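Local structure of uncharacterized metal-dependent hydrolase (Pyrococcus furiosus, 3ICJ) at residues I45-S48 with V52-V55; G57-I60 with V65-A68; P95-S100 with D441-I446; Y470-A475 with L483-R488. The protein probably hydrolyses carbon-nitrogen bonds other than peptide bonds, as a zinc-binding member of the amidohydrolase family. All blocks are in the same frame, centred on the assembly; numbering follows the deposited sequence.

How the contacts relate
Contacts 1 and 2 are successive beta hairpins, centres about 12 Å apart, which meet where Ile45 CD1 packs on Gly57 and Thr47 CG2 on Ala68. Strand 44-49 lies beside strand 92-102 of contact 3, and contact 4 also links both hairpins to the rest: Leu486 bonds to Thr47 by its backbone, Lys485 reaches Ser48, and 486-488 packs on Val65 and Leu66. Its helix in turn meets contact 3, about 12 Å away between centres, through the pairs Phe98-Tyr470 and Ser100-Ser474. Contacts 2 and 3 stay about 8 Å apart at their nearest atoms. None of the four lies at the zinc site, but the chain of contact 3 leads, past a corner at Ser100, to His101, a zinc ligand.

Contact 1: I45-S48 with V52-V55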
loop_
_atom_site.group_PDB
_atom_site.type_symbol
_atom_site.label_atom_id
_atom_site.label_comp_id
_atom_site.label_asym_id
_atom_site.label_seq_id
_atom_site.Cartn_x
_atom_site.Cartn_y
_atom_site.Cartn_z
ATOM N N ILE A 45 17.081 -11.045 -20.067
ATOM C CA ILE A 45 15.967 -10.134 -19.785
ATOM C C ILE A 45 14.645 -10.904 -19.720
ATOM O O ILE A 45 14.224 -11.512 -20.705
ATOM C CB ILE A 45 15.912 -8.990 -20.826
ATOM C CG1 ILE A 45 17.253 -8.246 -20.840
ATOM C CG2 ILE A 45 14.771 -7.995 -20.487
ATOM C CD1 ILE A 45 17.842 -8.005 -22.196
ATOM N N TYR A 46 14.017 -10.912 -18.544
ATOM C CA TYR A 46 12.653 -11.436 -18.428
ATOM C C TYR A 46 11.662 -10.388 -18.918
ATOM O O TYR A 46 11.610 -9.284 -18.399
ATOM C CB TYR A 46 12.307 -11.854 -16.988
ATOM C CG TYR A 46 13.076 -13.061 -16.512
ATOM C CD1 TYR A 46 12.622 -14.357 -16.781
ATOM C CD2 TYR A 46 14.261 -12.908 -15.807
ATOM C CE1 TYR A 46 13.339 -15.470 -16.346
ATOM C CE2 TYR A 46 14.981 -13.997 -15.360
ATOM C CZ TYR A 46 14.521 -15.277 -15.645
ATOM O OH TYR A 46 15.234 -16.353 -15.213
ATOM N N THR A 47 10.896 -10.739 -19.940
ATOM C CA THR A 47 9.866 -9.840 -20.424
ATOM C C THR A 47 8.516 -10.172 -19.797
ATOM O O THR A 47 7.609 -9.359 -19.845
ATOM C CB THR A 47 9.732 -9.904 -21.939
ATOM O OG1 THR A 47 9.423 -11.247 -22.323
ATOM C CG2 THR A 47 11.046 -9.430 -22.620
ATOM N N SER A 48 8.402 -11.364 -19.211
ATOM C CA SER A 48 7.145 -11.878 -18.690
ATOM C C SER A 48 7.405 -13.047 -17.739
ATOM O O SER A 48 8.400 -13.760 -17.904
ATOM C CB SER A 48 6.239 -12.348 -19.839
ATOM O OG SER A 48 5.005 -12.804 -19.328
ATOM N N VAL A 52 6.720 -17.547 -18.470
ATOM C CA VAL A 52 8.105 -17.057 -18.411
ATOM C C VAL A 52 8.660 -16.880 -19.827
ATOM O O VAL A 52 8.588 -17.806 -20.635
ATOM C CB VAL A 52 9.027 -18.023 -17.619
ATOM C CG1 VAL A 52 10.492 -17.653 -17.809
ATOM C CG2 VAL A 52 8.672 -18.008 -16.139
ATOM N N LYS A 53 9.170 -15.686 -20.131
ATOM C CA LYS A 53 9.801 -15.435 -21.418
ATOM C C LYS A 53 11.070 -14.638 -21.208
ATOM O O LYS A 53 11.053 -13.581 -20.576
ATOM C CB LYS A 53 8.847 -14.701 -22.372
ATOM C CG LYS A 53 9.320 -14.699 -23.821
ATOM C CD LYS A 53 8.674 -13.589 -24.625
ATOM C CE LYS A 53 9.586 -13.126 -25.749
ATOM N NZ LYS A 53 9.636 -11.631 -25.763
ATOM N N LYS A 54 12.168 -15.168 -21.742
ATOM C CA LYS A 54 13.477 -14.550 -21.650
ATOM C C LYS A 54 13.952 -14.146 -23.045
ATOM O O LYS A 54 13.739 -14.882 -24.021
ATOM C CB LYS A 54 14.491 -15.535 -21.049
ATOM C CG LYS A 54 14.093 -16.094 -19.700
ATOM C CD LYS A 54 14.672 -17.484 -19.431
ATOM C CE LYS A 54 15.902 -17.422 -18.551
ATOM N NZ LYS A 54 16.531 -18.767 -18.405
ATOM N N VAL A 55 14.581 -12.975 -23.125
ATOM C CA VAL A 55 15.275 -12.506 -24.330
ATOM C C VAL A 55 16.695 -12.115 -23.926
ATOM O O VAL A 55 17.005 -12.078 -22.739
ATOM C CB VAL A 55 14.551 -11.308 -25.051
ATOM C CG1 VAL A 55 13.155 -11.721 -25.542
ATOM C CG2 VAL A 55 14.500 -10.031 -24.164
#
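Ile45 and Val55 lie opposite each other in the antiparallel hairpin of strands 44-49 and 52-55, as a hydrogen-bonded pair closed by Ile45 N to Val55 O and Val55 N to Ile45 O, both 2.9 Å and nearly straight. Here the packing is close. With CG1 of Val55 anti to the carbonyl carbon (chi1 -62°), its CG2 is tucked between N and C, where it touches Ile45 CB at 3.8 Å and Thr47 CG2 at the same distance. Beyond the Tyr46-Lys54 pair a beta bulge shifts the register by one: Thr47 N bonds to Lys53 O at 2.9 Å, and Lys53 N to Ser48 O at 3.0 Å.

The solvent side is the outer strand, where Lys54 is exposed and Val52 and Lys53 are partly so; Tyr46 itself is buried. Val52 CG1 sits at the ring edge, in plane, 3.9 Å from Tyr46 CE1. Lys54 runs beside the ring and points the same way, its CG 3.5 Å from Tyr46 CE1 and its CE near the hydroxyl, which is bonded to Asp500. On the face of Ile45 and Val55, Lys53 crosses Thr47 obliquely, and its NZ has a weak bond to Thr47 OG1 (3.5 Å) as well as a long, weak ion pair with Glu487. Main-chain bonds thus carry most of the polar pairing of this hairpin, with the lysines lending mainly their aliphatic chains and weak polar ties.

Contact 2: G57-I60 with V65-A68; sequences GLVI and VLYA
Val59 pairs with Tyr67 in antiparallel strands running at 163° to each other, with Val59 N bonded to Tyr67 O at 2.9 Å and Val59 O gripped by two donors, Leu66 N at 2.7 Å and Tyr67 N at 3.3 Å. Val59 CG1, anti to the backbone N (chi1 -174°), lies alongside the end of Leu66 and meets Leu66 CD2 at 3.7 Å, while Val59 CB faces Tyr67 CB across the hydrogen-bonded pair. Leu66 and Tyr67 opposite the single residue Val59 make a classic beta bulge, which sets the extra residue Leu66 into the hairpin of strands 57-61 and 64-69. The face carrying Val59 and Tyr67 is packed by helix 71-81, where Val59 meets Ala74 and the tyrosine meets Thr73 and Ile77.

On the other face Leu58 does most of the touching through one methyl. Leu58 CD1 lies 3.7 Å from Val65 CG1 and equally far from Ala68 CB, bridging two residues, three apart, that project from the same face of the facing strand, and comes within 3.5 Å of Tyr67 O. The same face meets the preceding hairpin, with Leu58 against Ile45 and Ala68 against Thr47, and Val65 also touches Leu486.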
loop_
_atom_site.group_PDB
_atom_site.type_symbol
_atom_site.label_atom_id
_atom_site.label_comp_id
_atom_site.label_asym_id
_atom_site.label_seq_id
_atom_site.Cartn_x
_atom_site.Cartn_y
_atom_site.Cartn_z
ATOM N N GLY A 57 18.310 -9.265 -25.536
ATOM C CA GLY A 57 18.494 -7.840 -25.856
ATOM C C GLY A 57 17.206 -7.041 -25.772
ATOM O O GLY A 57 16.135 -7.535 -26.144
ATOM N N LEU A 58 17.308 -5.801 -25.286
ATOM C CA LEU A 58 16.142 -4.939 -25.143
ATOM C C LEU A 58 16.453 -3.548 -25.637
ATOM O O LEU A 58 17.381 -2.907 -25.135
ATOM C CB LEU A 58 15.705 -4.878 -23.674
ATOM C CG LEU A 58 14.302 -4.362 -23.370
ATOM C CD1 LEU A 58 13.263 -5.349 -23.835
ATOM C CD2 LEU A 58 14.167 -4.087 -21.864
ATOM N N VAL A 59 15.688 -3.086 -26.626
ATOM C CA VAL A 59 15.783 -1.699 -27.074
ATOM C C VAL A 59 14.641 -0.848 -26.512
ATOM O O VAL A 59 13.463 -1.195 -26.638
ATOM C CB VAL A 59 15.822 -1.573 -28.623
ATOM C CG1 VAL A 59 16.062 -0.118 -29.039
ATOM C CG2 VAL A 59 16.913 -2.447 -29.198
ATOM N N ILE A 60 15.016 0.278 -25.911
ATOM C CA ILE A 60 14.109 1.199 -25.266
ATOM C C ILE A 60 14.242 2.569 -25.916
ATOM O O ILE A 60 15.359 3.016 -26.187
ATOM C CB ILE A 60 14.451 1.295 -23.759
ATOM C CG1 ILE A 60 14.115 -0.024 -23.056
ATOM C CG2 ILE A 60 13.710 2.436 -23.093
ATOM C CD1 ILE A 60 15.079 -0.356 -21.941
ATOM N N VAL A 65 9.342 0.100 -24.569
ATOM C CA VAL A 65 10.108 -0.978 -25.177
ATOM C C VAL A 65 9.841 -0.957 -26.683
ATOM O O VAL A 65 8.697 -0.978 -27.123
ATOM C CB VAL A 65 9.746 -2.365 -24.564
ATOM C CG1 VAL A 65 10.408 -3.515 -25.346
ATOM C CG2 VAL A 65 10.131 -2.418 -23.074
ATOM N N LEU A 66 10.919 -0.911 -27.450
ATOM C CA LEU A 66 10.866 -0.835 -28.901
ATOM C C LEU A 66 11.035 -2.233 -29.502
ATOM O O LEU A 66 10.405 -2.578 -30.512
ATOM C CB LEU A 66 12.000 0.081 -29.398
ATOM C CG LEU A 66 12.100 0.165 -30.924
ATOM C CD1 LEU A 66 10.888 0.919 -31.447
ATOM C CD2 LEU A 66 13.363 0.794 -31.382
ATOM N N TYR A 67 11.912 -3.019 -28.876
ATOM C CA TYR A 67 12.268 -4.355 -29.346
ATOM C C TYR A 67 12.690 -5.214 -28.144
ATOM O O TYR A 67 13.444 -4.770 -27.278
ATOM C CB TYR A 67 13.415 -4.268 -30.405
ATOM C CG TYR A 67 13.935 -5.616 -30.853
ATOM C CD1 TYR A 67 13.245 -6.370 -31.807
ATOM C CD2 TYR A 67 15.089 -6.160 -30.287
ATOM C CE1 TYR A 67 13.706 -7.629 -32.186
ATOM C CE2 TYR A 67 15.561 -7.402 -30.662
ATOM C CZ TYR A 67 14.867 -8.137 -31.603
ATOM O OH TYR A 67 15.347 -9.381 -31.976
ATOM N N ALA A 68 12.214 -6.454 -28.123
ATOM C CA ALA A 68 12.678 -7.472 -27.180
ATOM C C ALA A 68 12.999 -8.747 -27.973
ATOM O O ALA A 68 12.120 -9.292 -28.648
ATOM C CB ALA A 68 11.588 -7.743 -26.124
#

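Contact 3: P95-S100 with D441-I446; sequences PAFFDS and DPWVSI
Phe97 pushes its ring into a corner formed by three residues of the first helical turns of 442-451. Pro442 lies over one face: its CB stands above the ring centre, 3.6 Å from the centroid of Phe97 and nearly along the normal, a CH-pi contact, while CG leans on Phe97 CD2 at 3.6 Å. Trp443 is met by the far edge instead. The two planes are at 90° in an edge-to-face pair, with Phe97 CZ above the six-membered ring, offset toward its rim and 3.6 Å from Trp443 CZ2. Ile446 adds its CD1, 3.5 Å from Phe97 CE1. Replacing Phe97 by alanine would probably leave a gap against Pro442 and deprive the indole face and the Ile446 methyl of their aromatic partner.

The arrangement joins a strand to a helix of the amidohydrolase barrel, their short axes 11.1 Å apart and at 81°, so that one long side chain spans the distance. Phe97 is directed at the helix with CG anti to its carbonyl carbon (chi1 -69°), and its backbone pairs with Gly235 and His237. The Phe97 ring also meets Tyr470 edge-to-face and touches Ile495 and Val236.

At the helix start, Asp441 is the N-cap and accepts a weak bond from Trp443 N at OD1, 3.4 Å away. The indole has a second partner in Arg499, by a cation-pi contact. Farther along the strand, Asp99 OD1 takes the backbone N of His101, a zinc ligand, and OD2 bonds to Thr433.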
loop_
_atom_site.group_PDB
_atom_site.type_symbol
_atom_site.label_atom_id
_atom_site.label_comp_id
_atom_site.label_asym_id
_atom_site.label_seq_id
_atom_site.Cartn_x
_atom_site.Cartn_y
_atom_site.Cartn_z
ATOM N N PRO A 95 10.839 -6.850 -15.269
ATOM C CA PRO A 95 9.942 -5.712 -15.057
ATOM C C PRO A 95 10.026 -5.269 -13.599
ATOM O O PRO A 95 10.161 -6.123 -12.693
ATOM C CB PRO A 95 8.549 -6.296 -15.364
ATOM C CG PRO A 95 8.830 -7.483 -16.254
ATOM C CD PRO A 95 10.100 -8.056 -15.702
ATOM N N ALA A 96 10.011 -3.953 -13.377
ATOM C CA ALA A 96 10.047 -3.423 -12.032
ATOM C C ALA A 96 8.790 -3.826 -11.258
ATOM O O ALA A 96 7.739 -4.122 -11.851
ATOM C CB ALA A 96 10.223 -1.900 -12.045
ATOM N N PHE A 97 8.925 -3.882 -9.937
ATOM C CA PHE A 97 7.798 -4.217 -9.077
ATOM C C PHE A 97 6.727 -3.141 -9.157
ATOM O O PHE A 97 7.024 -1.969 -9.394
ATOM C CB PHE A 97 8.253 -4.426 -7.634
ATOM C CG PHE A 97 9.089 -5.665 -7.447
ATOM C CD1 PHE A 97 8.505 -6.919 -7.487
ATOM C CD2 PHE A 97 10.472 -5.568 -7.260
ATOM C CE1 PHE A 97 9.277 -8.084 -7.343
ATOM C CE2 PHE A 97 11.254 -6.735 -7.084
ATOM C CZ PHE A 97 10.646 -7.987 -7.139
ATOM N N PHE A 98 5.491 -3.570 -8.966
ATOM C CA PHE A 98 4.334 -2.707 -8.989
ATOM C C PHE A 98 3.600 -3.091 -7.715
ATOM O O PHE A 98 3.041 -4.189 -7.632
ATOM C CB PHE A 98 3.495 -3.028 -10.246
ATOM C CG PHE A 98 2.388 -2.023 -10.563
ATOM C CD1 PHE A 98 2.185 -1.612 -11.873
ATOM C CD2 PHE A 98 1.574 -1.475 -9.565
ATOM C CE1 PHE A 98 1.168 -0.694 -12.199
ATOM C CE2 PHE A 98 0.557 -0.552 -9.878
ATOM C CZ PHE A 98 0.362 -0.157 -11.197
ATOM N N ASP A 99 3.626 -2.201 -6.717
ATOM C CA ASP A 99 2.894 -2.405 -5.470
ATOM C C ASP A 99 1.477 -1.843 -5.628
ATOM O O ASP A 99 1.272 -0.629 -5.681
ATOM C CB ASP A 99 3.646 -1.720 -4.305
ATOM C CG ASP A 99 3.124 -2.129 -2.926
ATOM O OD1 ASP A 99 1.907 -2.175 -2.721
ATOM O OD2 ASP A 99 3.931 -2.370 -2.010
ATOM N N SER A 100 0.477 -2.718 -5.698
ATOM C CA SER A 100 -0.850 -2.245 -6.089
ATOM C C SER A 100 -1.651 -1.550 -4.966
ATOM O O SER A 100 -2.731 -1.036 -5.221
ATOM C CB SER A 100 -1.660 -3.366 -6.741
ATOM O OG SER A 100 -1.569 -4.561 -5.993
ATOM N N ASP A 441 9.718 -4.070 1.161
ATOM C CA ASP A 441 10.637 -4.905 0.356
ATOM C C ASP A 441 9.896 -6.060 -0.301
ATOM O O ASP A 441 9.437 -6.976 0.391
ATOM C CB ASP A 441 11.789 -5.466 1.210
ATOM C CG ASP A 441 12.829 -6.247 0.388
ATOM O OD1 ASP A 441 12.842 -6.218 -0.862
ATOM O OD2 ASP A 441 13.674 -6.898 1.005
ATOM N N PRO A 442 9.815 -6.029 -1.641
ATOM C CA PRO A 442 9.008 -6.988 -2.365
ATOM C C PRO A 442 9.499 -8.427 -2.192
ATOM O O PRO A 442 8.673 -9.340 -2.121
ATOM C CB PRO A 442 9.135 -6.532 -3.825
ATOM C CG PRO A 442 9.612 -5.136 -3.753
ATOM C CD PRO A 442 10.465 -5.069 -2.549
ATOM N N TRP A 443 10.815 -8.607 -2.086
ATOM C CA TRP A 443 11.431 -9.928 -1.901
ATOM C C TRP A 443 10.986 -10.615 -0.625
ATOM O O TRP A 443 10.881 -11.834 -0.601
ATOM C CB TRP A 443 12.977 -9.879 -1.993
ATOM C CG TRP A 443 13.466 -9.363 -3.335
ATOM C CD1 TRP A 443 14.067 -8.152 -3.583
ATOM C CD2 TRP A 443 13.342 -10.018 -4.613
ATOM N NE1 TRP A 443 14.326 -8.022 -4.931
ATOM C CE2 TRP A 443 13.893 -9.150 -5.584
ATOM C CE3 TRP A 443 12.814 -11.252 -5.029
ATOM C CZ2 TRP A 443 13.953 -9.488 -6.952
ATOM C CZ3 TRP A 443 12.872 -11.587 -6.393
ATOM C CH2 TRP A 443 13.436 -10.705 -7.331
ATOM N N VAL A 444 10.676 -9.821 0.405
ATOM C CA VAL A 444 10.212 -10.341 1.685
ATOM C C VAL A 444 8.754 -10.828 1.550
ATOM O O VAL A 444 8.392 -11.846 2.127
ATOM C CB VAL A 444 10.423 -9.265 2.827
ATOM C CG1 VAL A 444 9.761 -9.662 4.140
ATOM C CG2 VAL A 444 11.922 -9.002 3.054
ATOM N N SER A 445 7.932 -10.123 0.766
ATOM C CA SER A 445 6.569 -10.568 0.472
ATOM C C SER A 445 6.498 -11.732 -0.541
ATOM O O SER A 445 5.594 -12.553 -0.466
ATOM C CB SER A 445 5.683 -9.408 -0.017
ATOM O OG SER A 445 5.323 -8.562 1.062
ATOM N N ILE A 446 7.433 -11.775 -1.490
ATOM C CA ILE A 446 7.547 -12.886 -2.445
ATOM C C ILE A 446 7.850 -14.207 -1.703
ATOM O O ILE A 446 7.228 -15.246 -1.984
ATOM C CB ILE A 446 8.618 -12.580 -3.534
ATOM C CG1 ILE A 446 8.043 -11.613 -4.571
ATOM C CG2 ILE A 446 9.088 -13.864 -4.284
ATOM C CD1 ILE A 446 9.098 -10.966 -5.346
#

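Contact 4: Y470-A475 with L483-R488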
loop_
_atom_site.group_PDB
_atom_site.type_symbol
_atom_site.label_atom_id
_atom_site.label_comp_id
_atom_site.label_asym_id
_atom_site.label_seq_id
_atom_site.Cartn_x
_atom_site.Cartn_y
_atom_site.Cartn_z
ATOM N N TYR A 470 3.361 -9.716 -8.683
ATOM C CA TYR A 470 3.963 -8.500 -8.162
ATOM C C TYR A 470 4.431 -7.543 -9.261
ATOM O O TYR A 470 4.976 -6.499 -8.979
ATOM C CB TYR A 470 5.133 -8.860 -7.256
ATOM C CG TYR A 470 5.247 -8.074 -5.979
ATOM C CD1 TYR A 470 5.621 -8.686 -4.809
ATOM C CD2 TYR A 470 5.003 -6.723 -5.949
ATOM C CE1 TYR A 470 5.750 -7.978 -3.657
ATOM C CE2 TYR A 470 5.123 -6.012 -4.802
ATOM C CZ TYR A 470 5.499 -6.644 -3.656
ATOM O OH TYR A 470 5.624 -5.936 -2.510
ATOM N N THR A 471 4.199 -7.918 -10.509
ATOM C CA THR A 471 4.483 -7.072 -11.647
ATOM C C THR A 471 3.246 -6.815 -12.514
ATOM O O THR A 471 2.560 -5.832 -12.336
ATOM C CB THR A 471 5.649 -7.629 -12.484
ATOM O OG1 THR A 471 5.392 -8.987 -12.820
ATOM C CG2 THR A 471 6.944 -7.560 -11.723
ATOM N N HIS A 472 2.964 -7.714 -13.444
ATOM C CA HIS A 472 1.825 -7.568 -14.326
ATOM C C HIS A 472 0.507 -7.749 -13.588
ATOM O O HIS A 472 -0.474 -7.133 -13.919
ATOM C CB HIS A 472 1.909 -8.526 -15.520
ATOM C CG HIS A 472 0.940 -8.215 -16.619
ATOM N ND1 HIS A 472 0.070 -9.146 -17.131
ATOM C CD2 HIS A 472 0.700 -7.070 -17.297
ATOM C CE1 HIS A 472 -0.653 -8.594 -18.084
ATOM N NE2 HIS A 472 -0.293 -7.334 -18.200
ATOM N N GLY A 473 0.512 -8.589 -12.570
ATOM C CA GLY A 473 -0.702 -8.867 -11.804
ATOM C C GLY A 473 -1.211 -7.578 -11.187
ATOM O O GLY A 473 -2.353 -7.168 -11.401
ATOM N N SER A 474 -0.321 -6.921 -10.450
ATOM C CA SER A 474 -0.576 -5.619 -9.878
ATOM C C SER A 474 -1.002 -4.561 -10.903
ATOM O O SER A 474 -1.946 -3.809 -10.656
ATOM C CB SER A 474 0.663 -5.160 -9.135
ATOM O OG SER A 474 0.743 -5.786 -7.868
ATOM N N ALA A 475 -0.319 -4.521 -12.043
ATOM C CA ALA A 475 -0.665 -3.599 -13.116
ATOM C C ALA A 475 -2.089 -3.795 -13.603
ATOM O O ALA A 475 -2.836 -2.826 -13.752
ATOM C CB ALA A 475 0.319 -3.737 -14.278
ATOM N N LEU A 483 1.912 -1.569 -18.292
ATOM C CA LEU A 483 2.929 -1.846 -17.274
ATOM C C LEU A 483 2.958 -3.325 -16.887
ATOM O O LEU A 483 1.960 -4.025 -17.046
ATOM C CB LEU A 483 2.714 -0.968 -16.018
ATOM C CG LEU A 483 3.147 0.492 -16.174
ATOM C CD1 LEU A 483 2.476 1.399 -15.173
ATOM C CD2 LEU A 483 4.670 0.650 -16.129
ATOM N N GLY A 484 4.096 -3.775 -16.360
ATOM C CA GLY A 484 4.234 -5.108 -15.759
ATOM C C GLY A 484 4.986 -6.154 -16.564
ATOM O O GLY A 484 5.327 -7.215 -16.037
ATOM N N LYS A 485 5.210 -5.860 -17.846
ATOM C CA LYS A 485 5.953 -6.715 -18.778
ATOM C C LYS A 485 6.966 -5.846 -19.515
ATOM O O LYS A 485 6.873 -4.614 -19.476
ATOM C CB LYS A 485 5.000 -7.367 -19.803
ATOM C CG LYS A 485 4.027 -8.414 -19.231
ATOM C CD LYS A 485 3.324 -9.178 -20.381
ATOM C CE LYS A 485 2.130 -10.001 -19.888
ATOM N NZ LYS A 485 2.524 -11.214 -19.071
ATOM N N LEU A 486 7.947 -6.476 -20.161
ATOM C CA LEU A 486 8.896 -5.759 -21.022
ATOM C C LEU A 486 8.809 -6.188 -22.499
ATOM O O LEU A 486 9.816 -6.243 -23.209
ATOM C CB LEU A 486 10.329 -5.867 -20.481
ATOM C CG LEU A 486 10.595 -5.224 -19.104
ATOM C CD1 LEU A 486 11.982 -5.622 -18.542
ATOM C CD2 LEU A 486 10.463 -3.708 -19.193
ATOM N N GLU A 487 7.599 -6.473 -22.959
ATOM C CA GLU A 487 7.357 -6.731 -24.392
ATOM C C GLU A 487 7.275 -5.392 -25.127
ATOM O O GLU A 487 7.196 -4.350 -24.485
ATOM C CB GLU A 487 6.045 -7.496 -24.585
ATOM C CG GLU A 487 5.680 -8.468 -23.460
ATOM C CD GLU A 487 5.869 -9.928 -23.831
ATOM O OE1 GLU A 487 6.882 -10.256 -24.505
ATOM O OE2 GLU A 487 4.996 -10.741 -23.440
ATOM N N ARG A 488 7.275 -5.420 -26.464
ATOM C CA ARG A 488 7.126 -4.206 -27.289
ATOM C C ARG A 488 5.899 -3.375 -26.893
ATOM O O ARG A 488 4.796 -3.907 -26.766
ATOM C CB ARG A 488 7.011 -4.566 -28.783
ATOM C CG ARG A 488 7.004 -3.354 -29.722
ATOM C CD ARG A 488 6.013 -3.487 -30.890
ATOM N NE ARG A 488 6.434 -4.501 -31.852
ATOM C CZ ARG A 488 5.867 -5.696 -31.993
ATOM N NH1 ARG A 488 4.829 -6.048 -31.241
ATOM N NH2 ARG A 488 6.339 -6.543 -32.898
HETATM O O HOH W 1 5.850 -9.665 -15.490
HETATM O O HOH W 2 0.126 -12.125 -18.138
#
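His472 and Gly484 bring their backbones together, CA to CA 3.7 Å, where the chain after helix 463-477, with its pi-type turn at 470-473, folds back across it. Gly484 has phi 105°, and a CB would collide with His472 CA. No direct hydrogen bond crosses the contact. One water instead donates to Gly484 O (2.6 Å) and to Thr471 OG1 (2.8 Å), a hydroxyl that also bonds to Leu467 O.

The imidazole of His472, with CG anti to N (chi1 -167°), is touched on two sides. Over one face lies Lys485 CE, 3.7 Å from the centroid of the His472 ring in a CH-pi contact; at the edge, in plane, Leu483 O is 3.3 Å from His472 CD2. That buried carbonyl, also pressed by Ala475 CB, has no hydrogen-bond partner in the model. A second water accepts from Lys485 NZ (2.7 Å) and bonds to His472 ND1 (3.1 Å), while the ammonium also bonds to Ser48. With a serine in place of the histidine, Lys485 would probably lose both its flat support and the water link to the helix.

The turnback is consistent with an amidohydrolase chain returning from the last barrel helix to the small beta domain beside it.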